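PDB 3U24: putative Lipoprotein from Shewanella oneidensis, which is of unknown function but binds zinc and calcium ions and belongs to the DUF885 family, whose clan relationship suggests a link to metallopeptidases. Local coordinates for residues M487-M496 with A505-R513; N298-I306 with M496-R504. All blocks are in the same frame, centred on the assembly; numbering follows the deposited sequence.

Interaction 1 of 2, residues M487-M496 with A505-R513. With CA (calcium ion), chain R.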
loop_
_atom_site.group_PDB
_atom_site.type_symbol
_atom_site.label_atom_id
_atom_site.label_comp_id
_atom_site.label_asym_id
_atom_site.label_seq_id
_atom_site.Cartn_x
_atom_site.Cartn_y
_atom_site.Cartn_z
HETATM N N MSE A 487 20.116 -0.605 -11.795
HETATM C CA MSE A 487 20.829 -0.848 -10.525
HETATM C C MSE A 487 20.865 -2.351 -10.251
HETATM O O MSE A 487 19.863 -3.038 -10.450
HETATM C CB MSE A 487 20.140 -0.109 -9.376
HETATM C CG MSE A 487 20.602 -0.459 -7.976
HETATM SE SE MSE A 487 19.748 0.630 -6.604
HETATM C CE MSE A 487 20.960 2.153 -6.571
ATOM N N THR A 488 22.032 -2.863 -9.850
ATOM C CA THR A 488 22.206 -4.293 -9.568
ATOM C C THR A 488 21.812 -4.645 -8.144
ATOM O O THR A 488 21.719 -3.763 -7.284
ATOM C CB THR A 488 23.679 -4.692 -9.670
ATOM O OG1 THR A 488 24.408 -3.940 -8.686
ATOM C CG2 THR A 488 24.232 -4.423 -11.121
ATOM N N GLU A 489 21.656 -5.943 -7.882
ATOM C CA GLU A 489 21.305 -6.414 -6.562
ATOM C C GLU A 489 22.314 -5.916 -5.523
ATOM O O GLU A 489 21.892 -5.404 -4.464
ATOM C CB GLU A 489 21.201 -7.940 -6.535
ATOM C CG GLU A 489 20.803 -8.530 -5.176
ATOM C CD GLU A 489 20.522 -10.044 -5.219
ATOM O OE1 GLU A 489 20.635 -10.672 -6.297
ATOM O OE2 GLU A 489 20.203 -10.638 -4.159
ATOM N N GLU A 490 23.620 -6.049 -5.815
ATOM C CA GLU A 490 24.678 -5.586 -4.898
ATOM C C GLU A 490 24.598 -4.077 -4.676
ATOM O O GLU A 490 24.731 -3.606 -3.558
ATOM C CB GLU A 490 26.098 -5.973 -5.402
ATOM N N GLN A 491 24.384 -3.297 -5.735
ATOM C CA GLN A 491 24.189 -1.848 -5.536
ATOM C C GLN A 491 22.953 -1.558 -4.688
ATOM O O GLN A 491 22.992 -0.694 -3.821
ATOM C CB GLN A 491 24.093 -1.114 -6.877
ATOM C CG GLN A 491 25.402 -1.085 -7.643
ATOM C CD GLN A 491 25.215 -0.824 -9.123
ATOM O OE1 GLN A 491 24.094 -0.807 -9.633
ATOM N NE2 GLN A 491 26.329 -0.624 -9.826
ATOM N N ALA A 492 21.875 -2.305 -4.887
ATOM C CA ALA A 492 20.633 -2.013 -4.133
ATOM C C ALA A 492 20.849 -2.310 -2.664
ATOM O O ALA A 492 20.417 -1.545 -1.802
ATOM C CB ALA A 492 19.444 -2.790 -4.670
ATOM N N ILE A 493 21.523 -3.417 -2.374
ATOM C CA ILE A 493 21.814 -3.792 -0.982
ATOM C C ILE A 493 22.726 -2.756 -0.281
ATOM O O ILE A 493 22.490 -2.423 0.874
ATOM C CB ILE A 493 22.479 -5.195 -0.868
ATOM C CG1 ILE A 493 21.539 -6.298 -1.344
ATOM C CG2 ILE A 493 22.941 -5.503 0.569
ATOM C CD1 ILE A 493 20.215 -6.336 -0.605
ATOM N N ALA A 494 23.739 -2.250 -0.986
ATOM C CA ALA A 494 24.681 -1.261 -0.445
ATOM C C ALA A 494 23.950 0.076 -0.227
ATOM O O ALA A 494 24.173 0.720 0.769
ATOM C CB ALA A 494 25.933 -1.108 -1.364
ATOM N N LEU A 495 23.021 0.462 -1.119
ATOM C CA LEU A 495 22.158 1.623 -0.856
ATOM C C LEU A 495 21.396 1.481 0.484
ATOM O O LEU A 495 21.443 2.348 1.368
ATOM C CB LEU A 495 21.146 1.799 -1.988
ATOM C CG LEU A 495 20.136 2.974 -1.959
ATOM C CD1 LEU A 495 20.855 4.289 -2.331
ATOM C CD2 LEU A 495 18.949 2.690 -2.911
HETATM N N MSE A 496 20.684 0.375 0.632
HETATM C CA MSE A 496 19.811 0.244 1.765
HETATM C C MSE A 496 20.640 0.127 3.051
HETATM O O MSE A 496 20.265 0.653 4.080
HETATM C CB MSE A 496 18.835 -0.938 1.608
HETATM C CG MSE A 496 17.729 -0.843 0.498
HETATM SE SE MSE A 496 16.868 0.919 0.128
HETATM C CE MSE A 496 15.812 1.107 1.752
ATOM N N ALA A 505 18.588 -8.272 6.229
ATOM C CA ALA A 505 17.329 -8.888 5.915
ATOM C C ALA A 505 16.353 -7.829 5.350
ATOM O O ALA A 505 15.614 -8.102 4.407
ATOM C CB ALA A 505 16.750 -9.576 7.158
ATOM N N GLU A 506 16.354 -6.628 5.930
ATOM C CA GLU A 506 15.478 -5.574 5.457
ATOM C C GLU A 506 15.882 -5.202 4.008
ATOM O O GLU A 506 15.028 -5.068 3.111
ATOM C CB GLU A 506 15.471 -4.369 6.402
ATOM N N ALA A 507 17.180 -5.131 3.756
ATOM C CA ALA A 507 17.668 -4.744 2.448
ATOM C C ALA A 507 17.246 -5.771 1.413
ATOM O O ALA A 507 16.706 -5.408 0.347
ATOM C CB ALA A 507 19.163 -4.559 2.461
ATOM N N GLU A 508 17.461 -7.036 1.740
ATOM C CA GLU A 508 17.122 -8.132 0.842
ATOM C C GLU A 508 15.618 -8.127 0.542
ATOM O O GLU A 508 15.228 -8.329 -0.598
ATOM C CB GLU A 508 17.513 -9.505 1.416
ATOM C CG GLU A 508 18.869 -10.081 1.015
ATOM C CD GLU A 508 19.189 -11.435 1.729
ATOM O OE1 GLU A 508 18.315 -11.956 2.489
ATOM O OE2 GLU A 508 20.312 -11.989 1.548
ATOM N N GLY A 509 14.795 -7.961 1.562
ATOM C CA GLY A 509 13.361 -7.863 1.401
ATOM C C GLY A 509 12.971 -6.731 0.449
ATOM O O GLY A 509 12.082 -6.888 -0.401
ATOM N N LYS A 510 13.661 -5.604 0.563
ATOM C CA LYS A 510 13.410 -4.473 -0.306
ATOM C C LYS A 510 13.796 -4.728 -1.755
ATOM O O LYS A 510 13.043 -4.389 -2.666
ATOM C CB LYS A 510 14.118 -3.242 0.213
ATOM C CG LYS A 510 13.420 -2.583 1.376
ATOM C CD LYS A 510 12.191 -1.796 0.929
ATOM C CE LYS A 510 11.475 -1.204 2.145
ATOM N NZ LYS A 510 12.294 -0.136 2.809
ATOM N N TRP A 511 14.942 -5.359 -1.979
ATOM C CA TRP A 511 15.311 -5.758 -3.322
ATOM C C TRP A 511 14.232 -6.635 -3.962
ATOM O O TRP A 511 13.776 -6.366 -5.083
ATOM C CB TRP A 511 16.654 -6.490 -3.294
ATOM C CG TRP A 511 16.940 -7.252 -4.548
ATOM C CD1 TRP A 511 16.846 -8.619 -4.746
ATOM C CD2 TRP A 511 17.356 -6.706 -5.846
ATOM N NE1 TRP A 511 17.170 -8.944 -6.056
ATOM C CE2 TRP A 511 17.496 -7.849 -6.752
ATOM C CE3 TRP A 511 17.663 -5.439 -6.317
ATOM C CZ2 TRP A 511 17.890 -7.699 -8.058
ATOM C CZ3 TRP A 511 18.049 -5.299 -7.642
ATOM C CH2 TRP A 511 18.177 -6.398 -8.486
ATOM N N ARG A 512 13.830 -7.689 -3.253
ATOM C CA ARG A 512 12.805 -8.595 -3.747
ATOM C C ARG A 512 11.512 -7.866 -4.114
ATOM O O ARG A 512 10.936 -8.093 -5.166
ATOM C CB ARG A 512 12.491 -9.683 -2.721
ATOM C CG ARG A 512 11.529 -10.753 -3.253
ATOM C CD ARG A 512 11.248 -11.844 -2.210
ATOM N NE ARG A 512 10.608 -13.048 -2.784
ATOM C CZ ARG A 512 9.309 -13.345 -2.690
ATOM N NH1 ARG A 512 8.467 -12.528 -2.039
ATOM N NH2 ARG A 512 8.844 -14.472 -3.254
ATOM N N ARG A 513 11.072 -6.991 -3.236
ATOM C CA ARG A 513 9.846 -6.230 -3.452
ATOM C C ARG A 513 9.935 -5.360 -4.737
ATOM O O ARG A 513 8.961 -5.269 -5.515
ATOM C CB ARG A 513 9.578 -5.391 -2.211
ATOM C CG ARG A 513 8.355 -4.511 -2.257
ATOM C CD ARG A 513 8.113 -3.980 -0.855
ATOM N NE ARG A 513 7.149 -2.896 -0.851
ATOM C CZ ARG A 513 6.868 -2.141 0.208
ATOM N NH1 ARG A 513 7.484 -2.363 1.376
ATOM N NH2 ARG A 513 5.974 -1.155 0.084
HETATM CA CA CA R . 19.606 -12.842 -4.968
HETATM O O HOH W 1 17.502 -12.413 -5.922
HETATM O O HOH W 2 21.990 -13.234 -4.156
#

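Interaction 2 of 2, residues N298-I306 with M496-R504. With CA (calcium ion), chain T.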
loop_
_atom_site.group_PDB
_atom_site.type_symbol
_atom_site.label_atom_id
_atom_site.label_comp_id
_atom_site.label_asym_id
_atom_site.label_seq_id
_atom_site.Cartn_x
_atom_site.Cartn_y
_atom_site.Cartn_z
ATOM N N ASN A 298 32.254 9.355 8.510
ATOM C CA ASN A 298 30.982 9.752 9.074
ATOM C C ASN A 298 29.942 8.638 9.090
ATOM O O ASN A 298 29.235 8.483 10.063
ATOM C CB ASN A 298 30.401 10.936 8.293
ATOM C CG ASN A 298 30.999 12.287 8.682
ATOM O OD1 ASN A 298 31.633 12.453 9.725
ATOM N ND2 ASN A 298 30.761 13.282 7.829
ATOM N N LYS A 299 29.847 7.879 8.007
ATOM C CA LYS A 299 28.805 6.875 7.872
ATOM C C LYS A 299 28.970 5.677 8.820
ATOM O O LYS A 299 27.968 5.098 9.252
ATOM C CB LYS A 299 28.659 6.428 6.412
ATOM C CG LYS A 299 27.907 7.463 5.560
ATOM C CD LYS A 299 27.760 7.061 4.092
ATOM C CE LYS A 299 27.178 8.192 3.255
ATOM N NZ LYS A 299 27.432 8.024 1.787
ATOM N N ILE A 300 30.209 5.313 9.139
ATOM C CA ILE A 300 30.473 4.277 10.135
ATOM C C ILE A 300 30.130 4.847 11.513
ATOM O O ILE A 300 29.468 4.192 12.313
ATOM C CB ILE A 300 31.958 3.796 10.121
ATOM C CG1 ILE A 300 32.314 3.084 8.804
ATOM C CG2 ILE A 300 32.251 2.855 11.283
ATOM C CD1 ILE A 300 33.715 2.451 8.793
ATOM N N ALA A 301 30.605 6.058 11.792
ATOM C CA ALA A 301 30.241 6.775 13.015
ATOM C C ALA A 301 28.718 6.864 13.224
ATOM O O ALA A 301 28.199 6.539 14.298
ATOM C CB ALA A 301 30.831 8.170 12.978
ATOM N N ILE A 302 27.998 7.322 12.210
ATOM C CA ILE A 302 26.520 7.456 12.330
ATOM C C ILE A 302 25.878 6.095 12.623
ATOM O O ILE A 302 25.052 5.991 13.514
ATOM C CB ILE A 302 25.912 8.067 11.073
ATOM C CG1 ILE A 302 26.343 9.535 10.935
ATOM C CG2 ILE A 302 24.401 7.951 11.064
ATOM C CD1 ILE A 302 26.067 10.092 9.555
ATOM N N ARG A 303 26.316 5.057 11.915
ATOM C CA ARG A 303 25.816 3.687 12.081
ATOM C C ARG A 303 26.077 3.162 13.495
ATOM O O ARG A 303 25.223 2.512 14.081
ATOM C CB ARG A 303 26.428 2.749 11.012
ATOM C CG ARG A 303 26.006 1.269 11.089
ATOM C CD ARG A 303 24.475 1.101 10.936
ATOM N NE ARG A 303 23.998 -0.298 11.029
ATOM C CZ ARG A 303 23.715 -1.117 10.002
ATOM N NH1 ARG A 303 23.844 -0.738 8.725
ATOM N NH2 ARG A 303 23.290 -2.354 10.264
ATOM N N GLN A 304 27.216 3.514 14.068
ATOM C CA GLN A 304 27.565 3.015 15.380
ATOM C C GLN A 304 26.802 3.724 16.478
ATOM O O GLN A 304 26.350 3.092 17.431
ATOM C CB GLN A 304 29.099 3.069 15.612
ATOM C CG GLN A 304 29.834 1.927 14.901
ATOM C CD GLN A 304 31.360 2.007 14.979
ATOM O OE1 GLN A 304 31.927 2.800 15.741
ATOM N NE2 GLN A 304 32.033 1.178 14.178
ATOM N N LEU A 305 26.674 5.039 16.364
ATOM C CA LEU A 305 25.858 5.784 17.308
ATOM C C LEU A 305 24.433 5.292 17.223
ATOM O O LEU A 305 23.822 5.018 18.215
ATOM C CB LEU A 305 25.914 7.292 17.031
ATOM C CG LEU A 305 25.110 8.225 17.954
ATOM C CD1 LEU A 305 25.397 7.945 19.428
ATOM C CD2 LEU A 305 25.416 9.663 17.608
ATOM N N ILE A 306 23.905 5.119 16.037
ATOM C CA ILE A 306 22.515 4.647 15.924
ATOM C C ILE A 306 22.361 3.279 16.577
ATOM O O ILE A 306 21.403 3.056 17.318
ATOM C CB ILE A 306 22.051 4.594 14.446
ATOM C CG1 ILE A 306 21.801 6.025 13.923
ATOM C CG2 ILE A 306 20.767 3.746 14.254
ATOM C CD1 ILE A 306 21.490 6.062 12.431
HETATM N N MSE A 496 20.684 0.375 0.632
HETATM C CA MSE A 496 19.811 0.244 1.765
HETATM C C MSE A 496 20.640 0.127 3.051
HETATM O O MSE A 496 20.265 0.653 4.080
HETATM C CB MSE A 496 18.835 -0.938 1.608
HETATM C CG MSE A 496 17.729 -0.843 0.498
HETATM SE SE MSE A 496 16.868 0.919 0.128
HETATM C CE MSE A 496 15.812 1.107 1.752
HETATM N N MSE A 497 21.793 -0.511 2.998
HETATM C CA MSE A 497 22.563 -0.748 4.232
HETATM C C MSE A 497 23.527 0.390 4.529
HETATM O O MSE A 497 23.625 0.818 5.660
HETATM C CB MSE A 497 23.330 -2.061 4.143
HETATM C CG MSE A 497 22.448 -3.303 4.056
HETATM SE SE MSE A 497 23.497 -5.006 4.263
HETATM C CE MSE A 497 24.593 -4.507 5.795
ATOM N N ASP A 498 24.235 0.875 3.517
ATOM C CA ASP A 498 25.289 1.879 3.729
ATOM C C ASP A 498 24.773 3.326 3.715
ATOM O O ASP A 498 25.327 4.174 4.407
ATOM C CB ASP A 498 26.387 1.732 2.676
ATOM C CG ASP A 498 27.052 0.356 2.706
ATOM O OD1 ASP A 498 26.980 -0.370 3.730
ATOM O OD2 ASP A 498 27.668 -0.008 1.692
ATOM N N GLU A 499 23.738 3.604 2.925
ATOM C CA GLU A 499 23.191 4.965 2.808
ATOM C C GLU A 499 22.016 5.158 3.758
ATOM O O GLU A 499 21.903 6.211 4.339
ATOM C CB GLU A 499 22.774 5.304 1.365
ATOM C CG GLU A 499 23.884 5.166 0.313
ATOM C CD GLU A 499 25.097 6.065 0.565
ATOM O OE1 GLU A 499 24.924 7.249 0.919
ATOM O OE2 GLU A 499 26.244 5.591 0.413
ATOM N N ALA A 500 21.186 4.126 3.930
ATOM C CA ALA A 500 19.993 4.166 4.783
ATOM C C ALA A 500 20.136 3.413 6.093
ATOM O O ALA A 500 19.166 3.305 6.820
ATOM C CB ALA A 500 18.795 3.600 4.034
ATOM N N PHE A 501 21.313 2.843 6.360
ATOM C CA PHE A 501 21.616 2.225 7.658
ATOM C C PHE A 501 20.656 1.110 8.058
ATOM O O PHE A 501 20.383 0.917 9.235
ATOM C CB PHE A 501 21.724 3.303 8.754
ATOM C CG PHE A 501 22.541 4.481 8.321
ATOM C CD1 PHE A 501 23.897 4.337 8.075
ATOM C CD2 PHE A 501 21.955 5.705 8.082
ATOM C CE1 PHE A 501 24.660 5.411 7.637
ATOM C CE2 PHE A 501 22.705 6.776 7.633
ATOM C CZ PHE A 501 24.058 6.630 7.408
ATOM N N GLN A 502 20.175 0.360 7.071
ATOM C CA GLN A 502 19.341 -0.818 7.330
ATOM C C GLN A 502 20.125 -2.146 7.482
ATOM O O GLN A 502 21.280 -2.282 7.057
ATOM C CB GLN A 502 18.277 -0.954 6.231
ATOM C CG GLN A 502 17.169 0.067 6.411
ATOM C CD GLN A 502 16.233 0.147 5.262
ATOM O OE1 GLN A 502 16.003 -0.813 4.531
ATOM N NE2 GLN A 502 15.663 1.315 5.095
ATOM N N GLN A 503 19.445 -3.109 8.088
ATOM C CA GLN A 503 19.946 -4.464 8.263
ATOM C C GLN A 503 19.848 -5.241 6.959
ATOM O O GLN A 503 19.045 -4.934 6.051
ATOM C CB GLN A 503 19.089 -5.226 9.278
ATOM C CG GLN A 503 19.066 -4.655 10.672
ATOM C CD GLN A 503 20.355 -4.934 11.404
ATOM O OE1 GLN A 503 21.056 -3.997 11.800
ATOM N NE2 GLN A 503 20.700 -6.242 11.570
ATOM N N ARG A 504 20.603 -6.319 6.929
ATOM C CA ARG A 504 20.689 -7.172 5.776
ATOM C C ARG A 504 19.331 -7.698 5.305
ATOM O O ARG A 504 18.998 -7.624 4.130
ATOM C CB ARG A 504 21.581 -8.350 6.145
ATOM C CG ARG A 504 21.774 -9.341 5.024
ATOM C CD ARG A 504 22.661 -8.772 3.936
ATOM N NE ARG A 504 22.398 -9.471 2.685
ATOM C CZ ARG A 504 23.211 -9.483 1.632
ATOM N NH1 ARG A 504 24.374 -8.824 1.663
ATOM N NH2 ARG A 504 22.849 -10.180 0.547
HETATM CA CA CA T . 27.973 -2.462 3.646
HETATM O O HOH W 3 29.380 -1.753 1.709
HETATM O O HOH W 4 29.784 -1.346 4.323
HETATM O O HOH W 5 26.976 -3.755 1.624
#

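Interaction 1 of 2, residues M487-M496 with A505-R513
Ala507 opens the contact from the second helix: its methyl points at the first helix and is met there by two side chains, with CB 3.7 Å from Ile493 CD1 and 3.7 Å from Met496 CB. The same Ile493 CD1 lies against the backbone between Ala507 and Glu508, 3.6 Å from Ala507 C. One turn on, Lys510 carries its ammonium past the selenomethionine methyl, Met496 CE to Lys510 NZ being 3.9 Å; the polar partner of that nitrogen is Asn475. Trp511 then supplies the broad surface of the interface. Its CG is anti to the backbone N (chi1 165°), which lays the indole across the start of helix 489-499. Glu489 CA sits over the six-membered ring, 3.6 Å from its centroid and 11° off the normal, a CH-pi contact. The extended glutamate chain runs on across the same face, its carboxylate stacked almost flat on the indole, with Glu489 CD 3.6 Å from Trp511 NE1. Ala492 CB comes in obliquely at 3.6 Å from Trp511 CE3. The Glu489 carboxylate grips a calcium ion with both oxygens, while one of the ion's waters takes a weak hydrogen bond from Trp511 NE1. A leucine in place of Trp511 would probably leave one side of the glutamate without its flat cover, and that water without its weak N-H partner. Thr488 and Gln491 form a capping box at the helix start. The whole is a helical hairpin, its segments 489-496 and 505-513 running at 131° to each other, with a calcium ion held bidentately by Glu489 at its edge.

Interaction 2 of 2, residues N298-I306 with M496-R504
Phe501, Arg303 and Lys299 carry this contact, the phenyl ring wedged against helix 298-306 and the two basic chains reaching past it. Ile302 CG2 lies over one face of the Phe501 ring in a CH-pi contact, 4.2 Å from the centroid, while Glu499 O is over the opposite face. Lys299 O approaches Phe501 CE1 obliquely at 3.7 Å, and Ile306 CD1 comes more loosely and obliquely to CD2, from the same side as Ile302. Phe501 is where the chain leaves the helix, with a positive phi of 58°, and that turn directs its side chain at helix 298-306. Arg303 slides past it in the opposite sense, its guanidinium nearly perpendicular to the ring. A bend at chi2 (60°) brings this group to the backbone beyond the helix end: NH1 gives a weak hydrogen bond to Gln502 O at 3.4 Å, and NH2 comes within 3.2 Å of Gln503 OE1. Met497 O lies at the guanidinium edge, near its plane, 3.4 Å from NH1. At the other end Lys299, stretched out beyond CG, makes a salt bridge from NZ to the syn lone pair of Glu499 OE1 at 2.8 Å, with a weak second bond to OE2. Lys271 also forms a salt bridge to OE1 and Gln275 donates to it, so the two lysines probably favour the charged form of Glu499. Beside it, Asp498 OD1 holds a calcium ion at 2.3 Å, with three waters. Helix 260-289 packs against Lys299, Ile302 and Ile306, while helix 459-485 meets Ile306 and Phe501, so the contact fills their junction.

From the N terminus, the chain first supplies helix 298-309, then returns after roughly 190 residues, including the three-stranded sheet and helix 459-485, to form helix 489-499; interaction 2 closes this long loop. Interaction 1 closes a short one, between helix 489-499 and helix 504-516. The two loops cross, since the chain meets 298-306, then 487-496, then 496-504, then 505-513, so that the segments alternate. They share Met496, and the end of helix 489-499 and the turn after it meet helix 298-309. Direct packing of Ala507 CB on Met497 CG also joins them. Together they tie the hairpin to an earlier part of the helical fold, with a calcium ion beside each contact.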